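Local structure of MGS-M5 (Unidentified, 4Q3N) at residues A[304-307]-A[308-311]; A[96-99]-A[100-103]; A[292-295]-A[296-299]; A[144-147]-A[148-151]. The protein probably catalyses the NAD-dependent interconversion of L-lactate and pyruvate, as a member of the lactate/malate dehydrogenase family. One frame throughout, in Å; residues are numbered along the deposited sequence.

Interaction 1: A[304-307]-A[308-311]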
loop_
_atom_site.group_PDB
_atom_site.type_symbol
_atom_site.label_atom_id
_atom_site.label_comp_id
_atom_site.label_asym_id
_atom_site.label_seq_id
_atom_site.Cartn_x
_atom_site.Cartn_y
_atom_site.Cartn_z
ATOM N N ILE A 304 -25.102 -7.286 -32.724
ATOM C CA ILE A 304 -24.847 -8.682 -32.386
ATOM C C ILE A 304 -25.444 -9.008 -31.015
ATOM O O ILE A 304 -26.120 -10.012 -30.844
ATOM C CB ILE A 304 -23.308 -8.967 -32.410
ATOM C CG1 ILE A 304 -22.839 -9.045 -33.875
ATOM C CG2 ILE A 304 -22.974 -10.287 -31.680
ATOM C CD1 ILE A 304 -21.309 -9.118 -34.044
ATOM N N LEU A 305 -25.219 -8.128 -30.044
ATOM C CA LEU A 305 -25.755 -8.307 -28.704
ATOM C C LEU A 305 -27.255 -8.150 -28.681
ATOM O O LEU A 305 -27.983 -8.921 -28.012
ATOM C CB LEU A 305 -25.099 -7.310 -27.731
ATOM C CG LEU A 305 -23.584 -7.464 -27.541
ATOM C CD1 LEU A 305 -22.958 -6.212 -26.847
ATOM C CD2 LEU A 305 -23.287 -8.736 -26.723
ATOM N N ARG A 306 -27.759 -7.196 -29.446
ATOM C CA ARG A 306 -29.205 -7.032 -29.489
ATOM C C ARG A 306 -29.862 -8.296 -30.100
ATOM O O ARG A 306 -30.946 -8.731 -29.670
ATOM C CB ARG A 306 -29.593 -5.770 -30.276
ATOM C CG ARG A 306 -31.053 -5.371 -30.092
ATOM C CD ARG A 306 -31.359 -5.203 -28.592
ATOM N NE ARG A 306 -32.271 -6.243 -28.152
ATOM C CZ ARG A 306 -32.977 -6.230 -27.025
ATOM N NH1 ARG A 306 -32.867 -5.213 -26.163
ATOM N NH2 ARG A 306 -33.821 -7.233 -26.775
ATOM N N LYS A 307 -29.211 -8.903 -31.085
ATOM C CA LYS A 307 -29.799 -10.116 -31.700
ATOM C C LYS A 307 -29.795 -11.280 -30.688
ATOM O O LYS A 307 -30.767 -12.055 -30.597
ATOM C CB LYS A 307 -29.023 -10.502 -32.966
ATOM C CG LYS A 307 -29.504 -11.803 -33.666
ATOM C CD LYS A 307 -30.956 -11.676 -34.114
ATOM C CE LYS A 307 -31.315 -12.762 -35.121
ATOM N NZ LYS A 307 -30.920 -14.118 -34.616
ATOM N N ASN A 308 -28.678 -11.411 -29.962
ATOM C CA ASN A 308 -28.576 -12.363 -28.862
ATOM C C ASN A 308 -29.736 -12.168 -27.880
ATOM O O ASN A 308 -30.451 -13.101 -27.577
ATOM C CB ASN A 308 -27.244 -12.212 -28.114
ATOM C CG ASN A 308 -26.043 -12.752 -28.891
ATOM O OD1 ASN A 308 -26.175 -13.540 -29.825
ATOM N ND2 ASN A 308 -24.863 -12.306 -28.506
ATOM N N LEU A 309 -29.939 -10.938 -27.408
ATOM C CA LEU A 309 -31.014 -10.636 -26.455
ATOM C C LEU A 309 -32.394 -10.926 -27.034
ATOM O O LEU A 309 -33.235 -11.482 -26.338
ATOM C CB LEU A 309 -30.936 -9.159 -25.967
ATOM C CG LEU A 309 -29.767 -8.799 -25.044
ATOM C CD1 LEU A 309 -29.607 -7.258 -24.818
ATOM C CD2 LEU A 309 -29.816 -9.533 -23.688
ATOM N N ASP A 310 -32.641 -10.550 -28.285
ATOM C CA ASP A 310 -33.898 -10.882 -28.937
ATOM C C ASP A 310 -34.154 -12.399 -28.921
ATOM O O ASP A 310 -35.258 -12.877 -28.634
ATOM C CB ASP A 310 -33.904 -10.383 -30.401
ATOM C CG ASP A 310 -34.006 -8.863 -30.527
ATOM O OD1 ASP A 310 -34.314 -8.184 -29.519
ATOM O OD2 ASP A 310 -33.798 -8.348 -31.650
ATOM N N ASP A 311 -33.114 -13.135 -29.271
ATOM C CA ASP A 311 -33.189 -14.571 -29.357
ATOM C C ASP A 311 -33.436 -15.187 -27.995
ATOM O O ASP A 311 -33.915 -16.306 -27.918
ATOM C CB ASP A 311 -31.907 -15.134 -29.966
ATOM C CG ASP A 311 -31.830 -14.896 -31.460
ATOM O OD1 ASP A 311 -32.872 -14.553 -32.078
ATOM O OD2 ASP A 311 -30.728 -15.069 -32.021
#
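The flat guanidinium of Arg-306 carries Leu-309 CB over one face, 3.4 Å above the plane and displaced toward the rim, while Asp-310 OD1 sits at its edge. Leu-309 and Asp-310 lie three and four residues on, in the last two turns of helix 292-311, and Arg-306 with Asp-310 is an i/i+4 salt bridge with a methylene packed against it. Arg-306 NH2 donates to Asp-310 OD1 over 2.9 Å and NE adds a weak bond of 3.1 Å to the same oxygen. Because one oxygen serves both NE and NH2, both N-H bonds are bent; the two planes are 39° apart. The arginine chain runs with CG opposite its own N (chi1 -167°) and then bends at chi2 and chi3, folding its head over the following turn. There NH2 also forms a salt bridge with the C-terminal carboxylate of Tyr-314 and NH1 bonds to Gln-268 O, tying the helix end to the C-terminus and to a neighbouring loop. Leu-305, Asn-308 and Leu-309 face helix 123-134. Negative side chains near the C-terminal end of a helix are likely to be disfavoured by its dipole, and the two basic partners would offset this. A second such pair lies alongside: Lys-307 NZ approaches the syn lone pair of Asp-311 OD2 at 2.8 Å, with a weak bond of 3.2 Å from NZ to Asp-311 OD1.

Interaction 2: A[96-99]-A[100-103]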
loop_
_atom_site.group_PDB
_atom_site.type_symbol
_atom_site.label_atom_id
_atom_site.label_comp_id
_atom_site.label_asym_id
_atom_site.label_seq_id
_atom_site.Cartn_x
_atom_site.Cartn_y
_atom_site.Cartn_z
ATOM N N ASN A 96 -27.611 -20.014 -19.134
ATOM C CA ASN A 96 -26.931 -18.984 -18.324
ATOM C C ASN A 96 -27.838 -17.803 -17.940
ATOM O O ASN A 96 -27.788 -17.303 -16.816
ATOM C CB ASN A 96 -25.670 -18.465 -19.037
ATOM C CG ASN A 96 -24.500 -19.436 -18.912
ATOM O OD1 ASN A 96 -23.989 -19.676 -17.814
ATOM N ND2 ASN A 96 -24.086 -20.013 -20.032
ATOM N N ALA A 97 -28.678 -17.349 -18.858
ATOM C CA ALA A 97 -29.641 -16.321 -18.485
ATOM C C ALA A 97 -30.551 -16.758 -17.321
ATOM O O ALA A 97 -30.878 -15.951 -16.457
ATOM C CB ALA A 97 -30.465 -15.955 -19.672
ATOM N N GLU A 98 -30.974 -18.031 -17.299
ATOM C CA GLU A 98 -31.838 -18.498 -16.219
ATOM C C GLU A 98 -31.077 -18.575 -14.897
ATOM O O GLU A 98 -31.637 -18.297 -13.828
ATOM C CB GLU A 98 -32.474 -19.867 -16.556
ATOM C CG GLU A 98 -33.693 -19.717 -17.424
ATOM C CD GLU A 98 -34.838 -19.025 -16.710
ATOM O OE1 GLU A 98 -34.992 -19.253 -15.493
ATOM O OE2 GLU A 98 -35.578 -18.248 -17.362
ATOM N N ILE A 99 -29.792 -18.906 -14.970
ATOM C CA ILE A 99 -28.995 -18.911 -13.754
ATOM C C ILE A 99 -28.892 -17.486 -13.174
ATOM O O ILE A 99 -29.121 -17.276 -11.986
ATOM C CB ILE A 99 -27.609 -19.507 -14.015
ATOM C CG1 ILE A 99 -27.754 -21.035 -14.176
ATOM C CG2 ILE A 99 -26.633 -19.171 -12.863
ATOM C CD1 ILE A 99 -26.483 -21.634 -14.674
ATOM N N ILE A 100 -28.554 -16.521 -14.024
ATOM C CA ILE A 100 -28.433 -15.121 -13.602
ATOM C C ILE A 100 -29.761 -14.636 -13.023
ATOM O O ILE A 100 -29.803 -14.012 -11.970
ATOM C CB ILE A 100 -27.997 -14.241 -14.792
ATOM C CG1 ILE A 100 -26.604 -14.675 -15.262
ATOM C CG2 ILE A 100 -28.009 -12.786 -14.452
ATOM C CD1 ILE A 100 -25.489 -14.458 -14.213
ATOM N N LYS A 101 -30.854 -14.937 -13.714
ATOM C CA LYS A 101 -32.161 -14.548 -13.233
ATOM C C LYS A 101 -32.371 -15.074 -11.828
ATOM O O LYS A 101 -32.756 -14.355 -10.949
ATOM C CB LYS A 101 -33.257 -15.088 -14.161
ATOM C CG LYS A 101 -34.654 -14.837 -13.647
ATOM C CD LYS A 101 -35.711 -15.288 -14.658
ATOM C CE LYS A 101 -37.100 -15.063 -14.113
ATOM N NZ LYS A 101 -38.108 -15.461 -15.161
ATOM N N THR A 102 -32.149 -16.364 -11.627
ATOM C CA THR A 102 -32.327 -16.951 -10.299
ATOM C C THR A 102 -31.415 -16.320 -9.241
ATOM O O THR A 102 -31.860 -16.040 -8.158
ATOM C CB THR A 102 -32.079 -18.442 -10.364
ATOM O OG1 THR A 102 -33.080 -18.998 -11.216
ATOM C CG2 THR A 102 -32.176 -19.101 -8.981
ATOM N N VAL A 103 -30.143 -16.113 -9.559
ATOM C CA VAL A 103 -29.237 -15.459 -8.621
ATOM C C VAL A 103 -29.762 -14.075 -8.247
ATOM O O VAL A 103 -29.823 -13.696 -7.085
ATOM C CB VAL A 103 -27.834 -15.326 -9.211
ATOM C CG1 VAL A 103 -26.969 -14.349 -8.336
ATOM C CG2 VAL A 103 -27.194 -16.700 -9.283
HETATM O O HOH W 1 -37.826 -18.298 -15.316
#
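Glu-98 O is gripped by two donors of Thr-102, the backbone N at 3.0 Å and the hydroxyl OG1 at 3.1 Å, which reach it from opposite faces of its carbonyl plane. This is an i/i+4 contact in the middle of helix 89-109, the crossover helix between strands 74-77 and 115-118 in a beta-alpha-beta unit of the Rossmann fold. Thr-102 can make the second bond because its OG1 lies beside its own N (chi1 -64°) and so looks back along the helix. On the outer side, Glu-98 and Lys-101 run side by side, pointing the same way. Their charged atoms OE2 and NZ stay 4.4 Å apart, beyond a salt bridge, and a water bridges the two side chains, donating to Glu-98 OE1 at 3.0 Å and accepting from Lys-101 NZ at 2.9 Å. Backbone bonds from Ile-100, Lys-101 and Val-103 complete the regular helix. The inner side is apolar: Ile-100 packs on Ile-77 of the sheet and on Leu-126, Val-129 and Ala-130 of helix 123-134, and Val-103 also touches Ile-77. One turn apart along the helix, Ile-99 CG2 and Val-103 CG2 approach loosely, at 4.4 Å.

Interaction 3: A[292-295]-A[296-299]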
loop_
_atom_site.group_PDB
_atom_site.type_symbol
_atom_site.label_atom_id
_atom_site.label_comp_id
_atom_site.label_asym_id
_atom_site.label_seq_id
_atom_site.Cartn_x
_atom_site.Cartn_y
_atom_site.Cartn_z
ATOM N N GLU A 292 -15.231 6.968 -38.356
ATOM C CA GLU A 292 -16.241 6.234 -39.123
ATOM C C GLU A 292 -16.116 4.717 -38.969
ATOM O O GLU A 292 -17.112 4.008 -38.762
ATOM C CB GLU A 292 -16.129 6.652 -40.585
ATOM C CG GLU A 292 -17.043 5.956 -41.539
ATOM C CD GLU A 292 -16.868 6.476 -42.972
ATOM O OE1 GLU A 292 -16.280 7.574 -43.139
ATOM O OE2 GLU A 292 -17.316 5.785 -43.918
ATOM N N LYS A 293 -14.892 4.214 -39.067
ATOM C CA LYS A 293 -14.650 2.790 -38.864
ATOM C C LYS A 293 -15.114 2.314 -37.480
ATOM O O LYS A 293 -15.854 1.346 -37.363
ATOM C CB LYS A 293 -13.168 2.479 -39.061
ATOM C CG LYS A 293 -12.777 1.045 -38.735
ATOM C CD LYS A 293 -11.298 0.782 -39.045
ATOM C CE LYS A 293 -10.865 -0.623 -38.581
ATOM N NZ LYS A 293 -9.453 -0.997 -38.916
ATOM N N GLU A 294 -14.696 3.011 -36.429
ATOM C CA GLU A 294 -15.020 2.608 -35.048
ATOM C C GLU A 294 -16.526 2.676 -34.786
ATOM O O GLU A 294 -17.101 1.827 -34.098
ATOM C CB GLU A 294 -14.268 3.527 -34.062
ATOM C CG GLU A 294 -12.792 3.353 -34.128
ATOM C CD GLU A 294 -12.028 4.553 -33.565
ATOM O OE1 GLU A 294 -12.647 5.622 -33.322
ATOM O OE2 GLU A 294 -10.797 4.435 -33.411
ATOM N N ASN A 295 -17.175 3.703 -35.333
ATOM C CA ASN A 295 -18.600 3.833 -35.116
ATOM C C ASN A 295 -19.342 2.653 -35.756
ATOM O O ASN A 295 -20.287 2.087 -35.193
ATOM C CB ASN A 295 -19.116 5.156 -35.686
ATOM C CG ASN A 295 -20.338 5.663 -34.938
ATOM O OD1 ASN A 295 -20.434 5.530 -33.720
ATOM N ND2 ASN A 295 -21.284 6.218 -35.665
ATOM N N SER A 296 -18.898 2.307 -36.953
ATOM C CA SER A 296 -19.409 1.132 -37.640
ATOM C C SER A 296 -19.162 -0.133 -36.808
ATOM O O SER A 296 -20.045 -1.003 -36.677
ATOM C CB SER A 296 -18.766 1.016 -39.012
ATOM O OG SER A 296 -19.241 -0.131 -39.665
ATOM N N GLN A 297 -17.967 -0.251 -36.249
ATOM C CA GLN A 297 -17.644 -1.443 -35.474
ATOM C C GLN A 297 -18.491 -1.486 -34.207
ATOM O O GLN A 297 -18.899 -2.561 -33.771
ATOM C CB GLN A 297 -16.147 -1.500 -35.137
ATOM C CG GLN A 297 -15.208 -1.711 -36.366
ATOM C CD GLN A 297 -13.759 -1.626 -35.928
ATOM O OE1 GLN A 297 -13.307 -0.591 -35.410
ATOM N NE2 GLN A 297 -13.057 -2.734 -36.022
ATOM N N LEU A 298 -18.764 -0.327 -33.601
ATOM C CA LEU A 298 -19.591 -0.303 -32.385
ATOM C C LEU A 298 -21.039 -0.723 -32.732
ATOM O O LEU A 298 -21.669 -1.550 -32.038
ATOM C CB LEU A 298 -19.543 1.102 -31.716
ATOM C CG LEU A 298 -20.320 1.115 -30.389
ATOM C CD1 LEU A 298 -19.675 0.185 -29.367
ATOM C CD2 LEU A 298 -20.519 2.552 -29.828
ATOM N N ASN A 299 -21.548 -0.190 -33.833
ATOM C CA ASN A 299 -22.868 -0.588 -34.334
ATOM C C ASN A 299 -22.943 -2.112 -34.581
ATOM O O ASN A 299 -23.907 -2.771 -34.201
ATOM C CB ASN A 299 -23.220 0.165 -35.626
ATOM C CG ASN A 299 -23.516 1.683 -35.403
ATOM O OD1 ASN A 299 -23.882 2.125 -34.327
ATOM N ND2 ASN A 299 -23.357 2.461 -36.458
#
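Lys-293 and Gln-297 are joined one turn apart by a regular helical bond of 2.9 Å from Gln-297 N to Lys-293 O, with the donor in the carbonyl plane, and three further i/i+4 bonds, their donors tilted out of the carbonyl planes, run from Ser-296, Leu-298 and Asn-299 through this first part of helix 292-311. Gln-297 then lays its side chain back over the preceding turn. Its CG stands beside its own N (chi1 -67°), which brings CG to 3.3 Å from Lys-293 O, and the extension beyond it sets the terminal amide beside the lysine. There OE1 lies 3.7 Å from Lys-293 CG and 3.6 Å from Glu-294 CA, and NE2 comes to 4.0 Å from Lys-293 CE. The extended aliphatic part of the lysine thus runs across the amide in van der Waals contact. The amide and the carboxylate of Glu-294 are nearly coplanar, 7° apart, and of the Glu-294 side chain CG is the atom that approaches OE1. With Gln-297 cut back to an alanine, Lys-293 would probably lose the amide that lies against its methylenes and be freer to swing. On another side of the helix, Asn-299 CG rests 3.3 Å from Asn-295 O, while Asn-295 ND2 is hydrogen-bonded to Asp-264 OD1. Glu-294 OE1 accepts from Ser-185 OG, and Asn-291 OD1 takes the N-H of Glu-294. Beneath the helix, Glu-294, Gln-297 and Leu-298 all pack on Phe-181 of strand 181-182, and Leu-298 reaches further to Ile-271 and Leu-273 of strand 270-278.

Interaction 4: A[144-147]-A[148-151]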
loop_
_atom_site.group_PDB
_atom_site.type_symbol
_atom_site.label_atom_id
_atom_site.label_comp_id
_atom_site.label_asym_id
_atom_site.label_seq_id
_atom_site.Cartn_x
_atom_site.Cartn_y
_atom_site.Cartn_z
ATOM N N SER A 144 -18.304 -6.466 -16.169
ATOM C CA SER A 144 -16.884 -6.168 -16.278
ATOM C C SER A 144 -16.472 -5.792 -17.725
ATOM O O SER A 144 -15.396 -5.195 -17.923
ATOM C CB SER A 144 -16.043 -7.340 -15.772
ATOM O OG SER A 144 -16.394 -8.555 -16.386
ATOM N N GLY A 145 -17.305 -6.143 -18.705
ATOM C CA GLY A 145 -17.127 -5.647 -20.067
ATOM C C GLY A 145 -15.709 -5.813 -20.595
ATOM O O GLY A 145 -15.103 -6.878 -20.480
ATOM N N THR A 146 -15.171 -4.760 -21.184
ATOM C CA THR A 146 -13.866 -4.858 -21.845
ATOM C C THR A 146 -12.748 -4.272 -20.950
ATOM O O THR A 146 -11.685 -3.861 -21.430
ATOM C CB THR A 146 -13.906 -4.123 -23.196
ATOM O OG1 THR A 146 -14.502 -2.842 -22.987
ATOM C CG2 THR A 146 -14.781 -4.907 -24.254
ATOM N N SER A 147 -12.982 -4.217 -19.641
ATOM C CA SER A 147 -11.927 -3.693 -18.746
ATOM C C SER A 147 -10.656 -4.552 -18.842
ATOM O O SER A 147 -9.556 -4.039 -18.949
ATOM C CB SER A 147 -12.440 -3.651 -17.287
ATOM O OG SER A 147 -12.911 -4.970 -16.924
ATOM N N LEU A 148 -10.804 -5.878 -18.853
ATOM C CA LEU A 148 -9.634 -6.762 -18.995
ATOM C C LEU A 148 -9.037 -6.709 -20.407
ATOM O O LEU A 148 -7.806 -6.741 -20.578
ATOM C CB LEU A 148 -10.018 -8.219 -18.646
ATOM C CG LEU A 148 -8.973 -9.317 -18.928
ATOM C CD1 LEU A 148 -7.647 -9.121 -18.090
ATOM C CD2 LEU A 148 -9.573 -10.703 -18.758
ATOM N N ASP A 149 -9.885 -6.680 -21.429
ATOM C CA ASP A 149 -9.369 -6.549 -22.790
ATOM C C ASP A 149 -8.506 -5.277 -22.887
ATOM O O ASP A 149 -7.489 -5.245 -23.560
ATOM C CB ASP A 149 -10.509 -6.487 -23.827
ATOM C CG ASP A 149 -11.496 -7.653 -23.675
ATOM O OD1 ASP A 149 -11.204 -8.711 -24.199
ATOM O OD2 ASP A 149 -12.479 -7.538 -22.918
ATOM N N THR A 150 -8.970 -4.239 -22.238
ATOM C CA THR A 150 -8.272 -2.944 -22.214
ATOM C C THR A 150 -6.902 -3.052 -21.487
ATOM O O THR A 150 -5.870 -2.551 -21.983
ATOM C CB THR A 150 -9.159 -1.875 -21.547
ATOM O OG1 THR A 150 -10.292 -1.603 -22.426
ATOM C CG2 THR A 150 -8.344 -0.554 -21.302
ATOM N N ALA A 151 -6.874 -3.751 -20.358
ATOM C CA ALA A 151 -5.601 -3.999 -19.677
ATOM C C ALA A 151 -4.657 -4.806 -20.555
ATOM O O ALA A 151 -3.457 -4.615 -20.512
ATOM C CB ALA A 151 -5.818 -4.739 -18.339
HETATM O O HOH W 2 -12.425 -7.728 -20.492
#
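With OG1 anti to the carbonyl carbon (chi1 -69°), Thr-150 turns its hydroxyl back along helix 147-161 toward Thr-146 O, and a chi1 of 55° places Ser-147 OG between its own backbone N and carbonyl carbon, close to Ser-144 O. Thr-150 OG1 donates to Thr-146 O over 2.8 Å, and Thr-150 N adds a 2.9 Å bond to the same oxygen from the opposite face of its plane. Two residues earlier, Ser-144 O likewise takes two donors: Ser-147 N, at 3.1 Å, closes a type II' beta turn from Ser-144, and Ser-147 OG adds a 2.7 Å bond. Gly-145 fits the positive phi of that turn, which leads from strand 141-143 into the helix. A water donates to Gly-145 O at 2.8 Å and accepts from Asp-149 N at 2.9 Å, linking the turn to the first helical turn. The Asp-149 side chain crosses that of Thr-146 at about a right angle, and its OD2 lies 3.2 Å from Thr-146 CA. Thr-150 OG1 also accepts from Ile-172 N, and Thr-146 OG1 donates to Ile-172 O, so strand 168-173 is stitched to the helix start. A valine in place of Thr-150 would probably leave Ile-172 N without its acceptor and Thr-146 O with one donor fewer. Leu-148 and Ala-151 pack on His-50 of a second subunit. Asp-149 OD2 is hydrogen-bonded to His-176 ND1, consistent with the Asp-His pair of lactate and malate dehydrogenases; the turn, the water on Asp-149 N and the packing on Thr-146 would probably hold the aspartate toward that histidine.

Interaction 4 is the core contact: its centre lies about 6 Å from the centre of the chain, all its touching residues are buried, and many of its polar groups are met by hydroxyls, backbone, a water or a histidine. The centres of the other three lie about 17 to 22 Å from the chain centre, and these contacts are only partly buried. Interactions 1 and 3 share helix 292-311, with centres about 18 Å apart, yet differ in chemistry: direct salt bridges near its C-terminal end, an amide against a lysine chain near its start. Interaction 2 belongs to the NAD-binding domain, where its outer charges meet through water. Helix 123-134 borders both interactions 1 and 2, taking apolar side chains from each.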